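Long-range contacts in anti-H(O) lectin I (Ulex europaeus, PDB 1JXN), which binds L-fucose specifically as a legume lectin that carries calcium and manganese ions: residues D17-G22 and R50-I55; S5-N10 and N230-S235; T113-S118 and C149-N154. All coordinates share one frame; numbering follows the deposited sequence.

Contact 1. Residues D17-G22 and R50-I55; sequences DLSFQG and RYIAPI
Ile52 lies across the start of the strand facing it, with CD1 3.8 Å from Ser19 CB and CG2 3.7 Å from Asp17 CA. The pairing belongs to the curved seven-stranded sheet of the legume lectin beta-sandwich: strand 18-22 is its outermost strand within the chain and runs antiparallel to strand 44-56. Ser19 and Arg50 form a hydrogen-bonded pair, each N donating to the other's O at 3.1 Å. A third bond follows where strand 44-56 bends out of regular structure, from Ile52 N to Asp17 O at 3.0 Å; this donor stands well above the carbonyl plane.

On the face of Ser19 and Arg50, the small serine lets the long arginine run close beside it: Ser19 OG lies 3.3 Å from Arg50 CG. A bend at chi3 (109°) turns the guanidinium toward the Gln21 amide, their planes 62° apart. Ser211 and Ser98 each accept a hydrogen bond from Arg50 NH1, so the buried guanidinium has two hydroxyl partners at NH1.

Tyr51 points the other way, into the sandwich, where its ring stacks on Phe6. With CG anti to the backbone N (chi1 -171°), the ring passes beside Asp17, a tyrosine suiting a place that is greasy along its length and polar at its end. Asp17 OD1 also accepts a hydrogen bond from Ser1 N of the second subunit. A water completes the arrangement, donating to Asp17 OD1 at 2.6 Å and accepting from Tyr51 OH at 2.9 Å.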
loop_
_atom_site.group_PDB
_atom_site.type_symbol
_atom_site.label_atom_id
_atom_site.label_comp_id
_atom_site.label_asym_id
_atom_site.label_seq_id
_atom_site.Cartn_x
_atom_site.Cartn_y
_atom_site.Cartn_z
ATOM N N ASP A 17 -8.444 0.828 -0.336
ATOM C CA ASP A 17 -7.197 0.092 -0.503
ATOM C C ASP A 17 -7.350 -1.431 -0.722
ATOM O O ASP A 17 -6.450 -2.207 -0.390
ATOM C CB ASP A 17 -6.239 0.391 0.651
ATOM C CG ASP A 17 -6.787 -0.015 2.005
ATOM O OD1 ASP A 17 -6.063 0.181 3.005
ATOM O OD2 ASP A 17 -7.922 -0.518 2.090
ATOM N N LEU A 18 -8.471 -1.844 -1.314
ATOM C CA LEU A 18 -8.736 -3.261 -1.596
ATOM C C LEU A 18 -9.465 -3.435 -2.919
ATOM O O LEU A 18 -10.486 -2.803 -3.152
ATOM C CB LEU A 18 -9.608 -3.902 -0.510
ATOM C CG LEU A 18 -9.129 -4.235 0.902
ATOM C CD1 LEU A 18 -10.286 -4.884 1.631
ATOM C CD2 LEU A 18 -7.921 -5.166 0.902
ATOM N N SER A 19 -8.952 -4.297 -3.786
ATOM C CA SER A 19 -9.616 -4.554 -5.057
ATOM C C SER A 19 -10.317 -5.896 -4.927
ATOM O O SER A 19 -9.751 -6.857 -4.405
ATOM C CB SER A 19 -8.628 -4.567 -6.218
ATOM O OG SER A 19 -7.584 -5.481 -5.982
ATOM N N PHE A 20 -11.572 -5.935 -5.349
ATOM C CA PHE A 20 -12.376 -7.134 -5.256
ATOM C C PHE A 20 -12.687 -7.660 -6.638
ATOM O O PHE A 20 -12.780 -6.893 -7.590
ATOM C CB PHE A 20 -13.685 -6.837 -4.532
ATOM C CG PHE A 20 -13.511 -6.273 -3.152
ATOM C CD1 PHE A 20 -13.552 -4.899 -2.936
ATOM C CD2 PHE A 20 -13.327 -7.113 -2.059
ATOM C CE1 PHE A 20 -13.415 -4.373 -1.656
ATOM C CE2 PHE A 20 -13.189 -6.591 -0.772
ATOM C CZ PHE A 20 -13.234 -5.223 -0.572
ATOM N N GLN A 21 -12.821 -8.978 -6.730
ATOM C CA GLN A 21 -13.152 -9.675 -7.971
ATOM C C GLN A 21 -14.203 -10.715 -7.607
ATOM O O GLN A 21 -14.341 -11.091 -6.444
ATOM C CB GLN A 21 -11.913 -10.319 -8.595
ATOM C CG GLN A 21 -10.925 -9.315 -9.133
ATOM C CD GLN A 21 -9.624 -9.945 -9.566
ATOM O OE1 GLN A 21 -9.323 -10.042 -10.747
ATOM N NE2 GLN A 21 -8.838 -10.378 -8.600
ATOM N N GLY A 22 -14.991 -11.133 -8.584
ATOM C CA GLY A 22 -16.031 -12.098 -8.293
ATOM C C GLY A 22 -17.023 -11.440 -7.362
ATOM O O GLY A 22 -17.301 -10.244 -7.504
ATOM N N ARG A 50 -7.746 -8.393 -2.689
ATOM C CA ARG A 50 -6.313 -8.210 -2.449
ATOM C C ARG A 50 -5.913 -6.783 -2.109
ATOM O O ARG A 50 -6.641 -5.850 -2.434
ATOM C CB ARG A 50 -5.504 -8.711 -3.654
ATOM C CG ARG A 50 -6.067 -8.283 -4.988
ATOM C CD ARG A 50 -5.319 -8.925 -6.148
ATOM N NE ARG A 50 -6.098 -9.947 -6.846
ATOM C CZ ARG A 50 -5.577 -10.803 -7.720
ATOM N NH1 ARG A 50 -4.279 -10.762 -7.998
ATOM N NH2 ARG A 50 -6.346 -11.696 -8.323
ATOM N N TYR A 51 -4.778 -6.617 -1.427
ATOM C CA TYR A 51 -4.309 -5.283 -1.090
ATOM C C TYR A 51 -4.047 -4.562 -2.410
ATOM O O TYR A 51 -3.464 -5.127 -3.350
ATOM C CB TYR A 51 -3.059 -5.306 -0.215
ATOM C CG TYR A 51 -2.708 -3.938 0.319
ATOM C CD1 TYR A 51 -1.520 -3.306 -0.042
ATOM C CD2 TYR A 51 -3.596 -3.247 1.150
ATOM C CE1 TYR A 51 -1.226 -2.010 0.404
ATOM C CE2 TYR A 51 -3.320 -1.951 1.609
ATOM C CZ TYR A 51 -2.138 -1.339 1.226
ATOM O OH TYR A 51 -1.889 -0.040 1.616
ATOM N N ILE A 52 -4.556 -3.335 -2.484
ATOM C CA ILE A 52 -4.478 -2.497 -3.679
ATOM C C ILE A 52 -3.068 -2.265 -4.232
ATOM O O ILE A 52 -2.880 -2.167 -5.434
ATOM C CB ILE A 52 -5.203 -1.154 -3.437
ATOM C CG1 ILE A 52 -5.775 -0.607 -4.733
ATOM C CG2 ILE A 52 -4.272 -0.161 -2.799
ATOM C CD1 ILE A 52 -6.997 -1.329 -5.191
ATOM N N ALA A 53 -2.079 -2.218 -3.363
ATOM C CA ALA A 53 -0.715 -2.003 -3.812
ATOM C C ALA A 53 0.066 -3.306 -3.904
ATOM O O ALA A 53 0.022 -4.140 -2.998
ATOM C CB ALA A 53 0.001 -1.050 -2.872
ATOM N N PRO A 54 0.766 -3.505 -5.027
ATOM C CA PRO A 54 1.585 -4.693 -5.277
ATOM C C PRO A 54 2.817 -4.671 -4.379
ATOM O O PRO A 54 3.426 -3.617 -4.181
ATOM C CB PRO A 54 1.972 -4.527 -6.744
ATOM C CG PRO A 54 0.800 -3.789 -7.312
ATOM C CD PRO A 54 0.553 -2.745 -6.265
ATOM N N ILE A 55 3.145 -5.835 -3.813
ATOM C CA ILE A 55 4.295 -6.036 -2.910
ATOM C C ILE A 55 5.569 -6.344 -3.695
ATOM O O ILE A 55 5.531 -7.094 -4.667
ATOM C CB ILE A 55 4.074 -7.264 -1.983
ATOM C CG1 ILE A 55 2.651 -7.286 -1.423
ATOM C CG2 ILE A 55 5.110 -7.277 -0.856
ATOM C CD1 ILE A 55 2.354 -6.228 -0.400
HETATM O O HOH W 1 -3.916 1.645 2.812
#

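Contact 2. Residues S5-N10 and N230-S235; sequences SFKFKN and NWYFTS
Phe6 drives the edge of its ring into the face of Trp231, a T-shaped pair with planes 89° apart and Phe6 CE1 poised over the centre of the indole. These two rings and Phe233 make an aromatic cluster on the inward face of the back sheet of the legume lectin sandwich, where strand 3-8 runs antiparallel to strand 224-236. Against Phe233 the same ring behaves differently. The two phenyl planes are nearly parallel, 19° apart, but slid until their centroids are 5.4 Å from each other, so they barely overlap; instead Phe233 CB sits over the Phe6 face, 3.9 Å from its centroid, as a CH-pi contact. Phe6 can serve both neighbours because its CG is tucked between its own backbone N and carbonyl carbon (chi1 53°), which swings the ring across to the partner strand. Flat, apolar rings suit this buried layer, which Tyr51, Ile55 and Val212 close from the opposing sheet. The one polar atom of the indole, Trp231 NE1, is satisfied by Thr70 OG1.

Phe8 and Trp231 form a well-made hydrogen-bonded pair: Phe8 N to Trp231 O measures 2.8 Å and Trp231 N to Phe8 O 3.0 Å, both in the carbonyl plane. The outer face is more polar. There Ser5 packs its CB against Thr234 CG2 at 3.7 Å and bonds by its OG to Ser5 OG of the second subunit, as Ser5, Phe6 and Lys7 extend the sheet antiparallel into that chain. The aliphatic part of Lys7 slants past the ring of Tyr232, CD coming 4.0 Å from Tyr232 CD1.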
loop_
_atom_site.group_PDB
_atom_site.type_symbol
_atom_site.label_atom_id
_atom_site.label_comp_id
_atom_site.label_asym_id
_atom_site.label_seq_id
_atom_site.Cartn_x
_atom_site.Cartn_y
_atom_site.Cartn_z
ATOM N N SER A 5 3.871 -2.948 5.748
ATOM C CA SER A 5 3.062 -3.502 6.808
ATOM C C SER A 5 1.799 -2.689 6.906
ATOM O O SER A 5 1.801 -1.471 6.739
ATOM C CB SER A 5 3.821 -3.510 8.141
ATOM O OG SER A 5 4.596 -2.338 8.314
ATOM N N PHE A 6 0.703 -3.385 7.101
ATOM C CA PHE A 6 -0.578 -2.736 7.220
ATOM C C PHE A 6 -1.441 -3.644 8.058
ATOM O O PHE A 6 -1.362 -4.878 7.961
ATOM C CB PHE A 6 -1.195 -2.512 5.840
ATOM C CG PHE A 6 -1.282 -3.760 4.987
ATOM C CD1 PHE A 6 -2.303 -4.699 5.184
ATOM C CD2 PHE A 6 -0.359 -3.989 3.970
ATOM C CE1 PHE A 6 -2.399 -5.823 4.386
ATOM C CE2 PHE A 6 -0.458 -5.125 3.164
ATOM C CZ PHE A 6 -1.482 -6.038 3.378
ATOM N N LYS A 7 -2.252 -3.047 8.907
ATOM C CA LYS A 7 -3.103 -3.841 9.747
ATOM C C LYS A 7 -4.494 -3.330 9.604
ATOM O O LYS A 7 -4.705 -2.127 9.575
ATOM C CB LYS A 7 -2.669 -3.742 11.208
ATOM C CG LYS A 7 -3.580 -4.519 12.133
ATOM C CD LYS A 7 -2.841 -5.067 13.328
ATOM C CE LYS A 7 -2.663 -4.028 14.404
ATOM N NZ LYS A 7 -1.830 -4.573 15.508
ATOM N N PHE A 8 -5.428 -4.251 9.429
ATOM C CA PHE A 8 -6.840 -3.932 9.329
ATOM C C PHE A 8 -7.437 -4.586 10.576
ATOM O O PHE A 8 -7.335 -5.798 10.753
ATOM C CB PHE A 8 -7.489 -4.577 8.102
ATOM C CG PHE A 8 -7.073 -3.996 6.775
ATOM C CD1 PHE A 8 -7.958 -3.206 6.045
ATOM C CD2 PHE A 8 -5.849 -4.335 6.199
ATOM C CE1 PHE A 8 -7.638 -2.779 4.763
ATOM C CE2 PHE A 8 -5.515 -3.914 4.918
ATOM C CZ PHE A 8 -6.407 -3.137 4.196
ATOM N N LYS A 9 -7.977 -3.778 11.478
ATOM C CA LYS A 9 -8.599 -4.304 12.689
ATOM C C LYS A 9 -10.071 -4.565 12.402
ATOM O O LYS A 9 -10.705 -5.434 12.999
ATOM C CB LYS A 9 -8.499 -3.279 13.815
ATOM C CG LYS A 9 -7.088 -2.803 14.120
ATOM C CD LYS A 9 -6.892 -2.787 15.612
ATOM C CE LYS A 9 -6.280 -1.498 16.111
ATOM N NZ LYS A 9 -7.145 -0.295 15.874
ATOM N N ASN A 10 -10.556 -3.839 11.407
ATOM C CA ASN A 10 -11.937 -3.840 10.972
ATOM C C ASN A 10 -11.811 -3.727 9.467
ATOM O O ASN A 10 -10.715 -3.823 8.927
ATOM C CB ASN A 10 -12.580 -2.548 11.500
ATOM C CG ASN A 10 -13.904 -2.775 12.171
ATOM O OD1 ASN A 10 -14.962 -2.724 11.525
ATOM N ND2 ASN A 10 -13.874 -2.963 13.488
ATOM N N ASN A 230 -10.046 -9.780 10.278
ATOM C CA ASN A 230 -9.003 -8.768 10.396
ATOM C C ASN A 230 -7.822 -9.251 9.560
ATOM O O ASN A 230 -7.884 -10.328 8.974
ATOM C CB ASN A 230 -8.591 -8.597 11.864
ATOM C CG ASN A 230 -8.105 -9.885 12.474
ATOM O OD1 ASN A 230 -8.858 -10.596 13.116
ATOM N ND2 ASN A 230 -6.833 -10.205 12.245
ATOM N N TRP A 231 -6.741 -8.483 9.529
ATOM C CA TRP A 231 -5.581 -8.864 8.727
ATOM C C TRP A 231 -4.344 -8.061 9.097
ATOM O O TRP A 231 -4.416 -6.872 9.415
ATOM C CB TRP A 231 -5.900 -8.668 7.239
ATOM C CG TRP A 231 -4.827 -9.112 6.254
ATOM C CD1 TRP A 231 -3.738 -9.905 6.512
ATOM C CD2 TRP A 231 -4.801 -8.839 4.840
ATOM N NE1 TRP A 231 -3.047 -10.148 5.351
ATOM C CE2 TRP A 231 -3.673 -9.512 4.309
ATOM C CE3 TRP A 231 -5.622 -8.101 3.970
ATOM C CZ2 TRP A 231 -3.348 -9.465 2.950
ATOM C CZ3 TRP A 231 -5.305 -8.057 2.624
ATOM C CH2 TRP A 231 -4.176 -8.735 2.124
ATOM N N TYR A 232 -3.205 -8.735 9.053
ATOM C CA TYR A 232 -1.928 -8.129 9.364
ATOM C C TYR A 232 -0.952 -8.647 8.335
ATOM O O TYR A 232 -1.113 -9.747 7.818
ATOM C CB TYR A 232 -1.476 -8.530 10.758
ATOM C CG TYR A 232 -0.061 -8.118 11.075
ATOM C CD1 TYR A 232 0.238 -6.810 11.441
ATOM C CD2 TYR A 232 0.983 -9.041 11.008
ATOM C CE1 TYR A 232 1.542 -6.429 11.730
ATOM C CE2 TYR A 232 2.284 -8.677 11.292
ATOM C CZ TYR A 232 2.558 -7.371 11.653
ATOM O OH TYR A 232 3.850 -6.998 11.932
ATOM N N PHE A 233 0.052 -7.840 8.023
ATOM C CA PHE A 233 1.045 -8.214 7.036
ATOM C C PHE A 233 2.258 -7.331 7.193
ATOM O O PHE A 233 2.143 -6.153 7.534
ATOM C CB PHE A 233 0.470 -8.035 5.635
ATOM C CG PHE A 233 1.389 -8.491 4.530
ATOM C CD1 PHE A 233 1.400 -9.821 4.115
ATOM C CD2 PHE A 233 2.237 -7.584 3.897
ATOM C CE1 PHE A 233 2.234 -10.231 3.091
ATOM C CE2 PHE A 233 3.064 -7.989 2.878
ATOM C CZ PHE A 233 3.070 -9.311 2.472
ATOM N N THR A 234 3.425 -7.903 6.931
ATOM C CA THR A 234 4.682 -7.175 7.031
ATOM C C THR A 234 5.739 -7.849 6.151
ATOM O O THR A 234 6.103 -9.011 6.369
ATOM C CB THR A 234 5.168 -7.107 8.494
ATOM O OG1 THR A 234 4.133 -6.560 9.310
ATOM C CG2 THR A 234 6.368 -6.206 8.630
ATOM N N SER A 235 6.178 -7.132 5.123
ATOM C CA SER A 235 7.193 -7.614 4.198
ATOM C C SER A 235 8.475 -6.926 4.559
ATOM O O SER A 235 8.456 -5.902 5.233
ATOM C CB SER A 235 6.842 -7.212 2.775
ATOM O OG SER A 235 5.696 -7.881 2.326
#

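Contact 3. Residues T113-S118 and C149-N154; sequences TKCDSS and CVKSIN. Unlike the reference sequence in segment 113-118: Cys115 (reference Asn). Unlike the reference sequence in segment 149-154: Cys149 (reference Arg).
The flat peptide group that follows Thr113 has its carbonyl oxygen flanked from two sides: Cys149 SG comes in tilted above one face of the plane, 3.3 Å from Thr113 O, and Lys151 NZ lies on the opposite side of the plane, 3.6 Å from the same oxygen. Both segments are loops of the legume lectin sandwich, one before strand 122-127 and the other after strand 142-147, and a disulfide joins them covalently.

The Cys115 SG to Cys149 SG bond is 2.0 Å long, with a CB-SG-SG-CB torsion of -68°, the left-handed sense. Thr113 O lies nearly on the extension of the Cys149 CB-SG bond (Cys149 CB-SG...Thr113 O 161°), where a divalent sulfur tends to be electron-poor, so the contact may be mildly attractive. Neither cysteine agrees with the reference sequence, which has an N-glycosylated asparagine at 115 and an arginine at 149; the modelled Cys115 offers no amide for a glycan. No hydrogen bond crosses between the two segments; the sulfur bridge and side-chain packing join them, and just beyond, the backbone of Asp116 hydrogen-bonds to that of Asn148.

Val150 covers the inner side. With CG1 between its backbone N and carbonyl carbon (chi1 72°), this methyl turns to Thr113 CA at 3.9 Å, while the side chain also touches Phe110 and Trp136. A compact branched apolar residue suits this buried spot; the bound manganese and calcium ions are each about 6 Å from its side chain. Thr113 is divided in its contacts: OG1 bonds to Tyr106 OH, and the methyl faces the lysine, whose chain is folded back at its far end. There Thr113 CG2 lies 3.2 Å from Lys151 NZ and 3.7 Å from Lys151 CE.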
loop_
_atom_site.group_PDB
_atom_site.type_symbol
_atom_site.label_atom_id
_atom_site.label_comp_id
_atom_site.label_asym_id
_atom_site.label_seq_id
_atom_site.Cartn_x
_atom_site.Cartn_y
_atom_site.Cartn_z
ATOM N N THR A 113 -7.296 -28.328 -13.140
ATOM C CA THR A 113 -6.274 -29.062 -12.372
ATOM C C THR A 113 -4.857 -29.081 -12.960
ATOM O O THR A 113 -3.901 -29.412 -12.257
ATOM C CB THR A 113 -6.728 -30.516 -12.015
ATOM O OG1 THR A 113 -7.938 -30.473 -11.247
ATOM C CG2 THR A 113 -5.708 -31.197 -11.147
ATOM N N LYS A 114 -4.706 -28.699 -14.225
ATOM C CA LYS A 114 -3.377 -28.669 -14.835
ATOM C C LYS A 114 -2.481 -27.660 -14.134
ATOM O O LYS A 114 -2.900 -26.539 -13.842
ATOM C CB LYS A 114 -3.464 -28.352 -16.324
ATOM C CG LYS A 114 -3.713 -29.581 -17.177
ATOM C CD LYS A 114 -3.772 -29.258 -18.659
ATOM C CE LYS A 114 -3.741 -30.535 -19.466
ATOM N NZ LYS A 114 -4.799 -30.530 -20.511
ATOM N N CYS A 115 -1.271 -28.088 -13.798
ATOM C CA CYS A 115 -0.326 -27.208 -13.126
ATOM C C CYS A 115 0.431 -26.461 -14.192
ATOM O O CYS A 115 0.875 -27.043 -15.192
ATOM C CB CYS A 115 0.647 -27.989 -12.259
ATOM S SG CYS A 115 -0.160 -29.219 -11.195
ATOM N N ASP A 116 0.571 -25.164 -13.977
ATOM C CA ASP A 116 1.257 -24.324 -14.930
ATOM C C ASP A 116 2.111 -23.316 -14.184
ATOM O O ASP A 116 1.648 -22.664 -13.247
ATOM C CB ASP A 116 0.238 -23.611 -15.815
ATOM C CG ASP A 116 0.738 -23.393 -17.217
ATOM O OD1 ASP A 116 -0.018 -23.715 -18.155
ATOM O OD2 ASP A 116 1.880 -22.908 -17.391
ATOM N N SER A 117 3.379 -23.247 -14.567
ATOM C CA SER A 117 4.331 -22.324 -13.972
ATOM C C SER A 117 3.953 -20.860 -14.216
ATOM O O SER A 117 4.365 -19.983 -13.469
ATOM C CB SER A 117 5.738 -22.607 -14.512
ATOM O OG SER A 117 6.236 -23.817 -13.959
ATOM N N SER A 118 3.121 -20.614 -15.225
ATOM C CA SER A 118 2.706 -19.257 -15.562
ATOM C C SER A 118 1.765 -18.599 -14.539
ATOM O O SER A 118 1.618 -17.367 -14.535
ATOM C CB SER A 118 2.093 -19.204 -16.967
ATOM O OG SER A 118 0.787 -19.752 -16.991
ATOM N N CYS A 149 -0.585 -24.639 -8.822
ATOM C CA CYS A 149 -1.527 -25.726 -9.020
ATOM C C CYS A 149 -2.539 -25.878 -7.899
ATOM O O CYS A 149 -2.216 -25.640 -6.730
ATOM C CB CYS A 149 -0.780 -27.046 -9.154
ATOM S SG CYS A 149 -1.649 -28.200 -10.248
ATOM N N VAL A 150 -3.739 -26.347 -8.252
ATOM C CA VAL A 150 -4.812 -26.560 -7.273
ATOM C C VAL A 150 -4.533 -27.756 -6.360
ATOM O O VAL A 150 -5.184 -27.932 -5.318
ATOM C CB VAL A 150 -6.177 -26.750 -7.944
ATOM C CG1 VAL A 150 -6.258 -28.111 -8.627
ATOM C CG2 VAL A 150 -7.270 -26.561 -6.922
ATOM N N LYS A 151 -3.560 -28.569 -6.779
ATOM C CA LYS A 151 -3.109 -29.750 -6.042
ATOM C C LYS A 151 -1.916 -29.298 -5.185
ATOM O O LYS A 151 -0.920 -28.810 -5.730
ATOM C CB LYS A 151 -2.640 -30.810 -7.043
ATOM C CG LYS A 151 -2.825 -32.253 -6.602
ATOM C CD LYS A 151 -2.479 -33.222 -7.722
ATOM C CE LYS A 151 -3.282 -32.947 -9.003
ATOM N NZ LYS A 151 -2.833 -31.726 -9.783
ATOM N N SER A 152 -2.015 -29.448 -3.865
ATOM C CA SER A 152 -0.941 -29.042 -2.951
ATOM C C SER A 152 0.406 -29.788 -3.072
ATOM O O SER A 152 0.481 -30.901 -3.622
ATOM C CB SER A 152 -1.422 -29.149 -1.514
ATOM O OG SER A 152 -2.628 -28.444 -1.330
ATOM N N ILE A 153 1.472 -29.144 -2.584
ATOM C CA ILE A 153 2.811 -29.739 -2.586
ATOM C C ILE A 153 2.842 -30.633 -1.341
ATOM O O ILE A 153 3.274 -31.790 -1.394
ATOM C CB ILE A 153 3.958 -28.658 -2.533
ATOM C CG1 ILE A 153 5.326 -29.326 -2.679
ATOM C CG2 ILE A 153 3.936 -27.876 -1.236
ATOM C CD1 ILE A 153 5.603 -29.834 -4.054
ATOM N N ASN A 154 2.293 -30.090 -0.256
ATOM C CA ASN A 154 2.179 -30.748 1.032
ATOM C C ASN A 154 0.867 -30.242 1.658
ATOM O O ASN A 154 0.450 -29.108 1.392
ATOM C CB ASN A 154 3.372 -30.387 1.910
ATOM C CG ASN A 154 3.223 -30.888 3.329
ATOM O OD1 ASN A 154 2.550 -31.884 3.574
ATOM N ND2 ASN A 154 3.836 -30.189 4.277
#

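In the fold
Contacts 1 and 2 belong to different sheets of the sandwich but meet between them: the Tyr51 and Ile55 side chains of contact 1 pack on Phe6 and Phe233 of contact 2. Both also touch the second subunit, so they join the interior to the dimer interface. Each pairs antiparallel strands by backbone hydrogen bonds, yet contact 1 mixes polar groups and a water with its packing, whereas contact 2 is dominated by aromatic rings. Contact 3 lies across the chain's centre from contact 2, about 18 Å away between nearest atoms. It joins partly exposed loops near the metal ions and replaces strand pairing with a covalent disulfide.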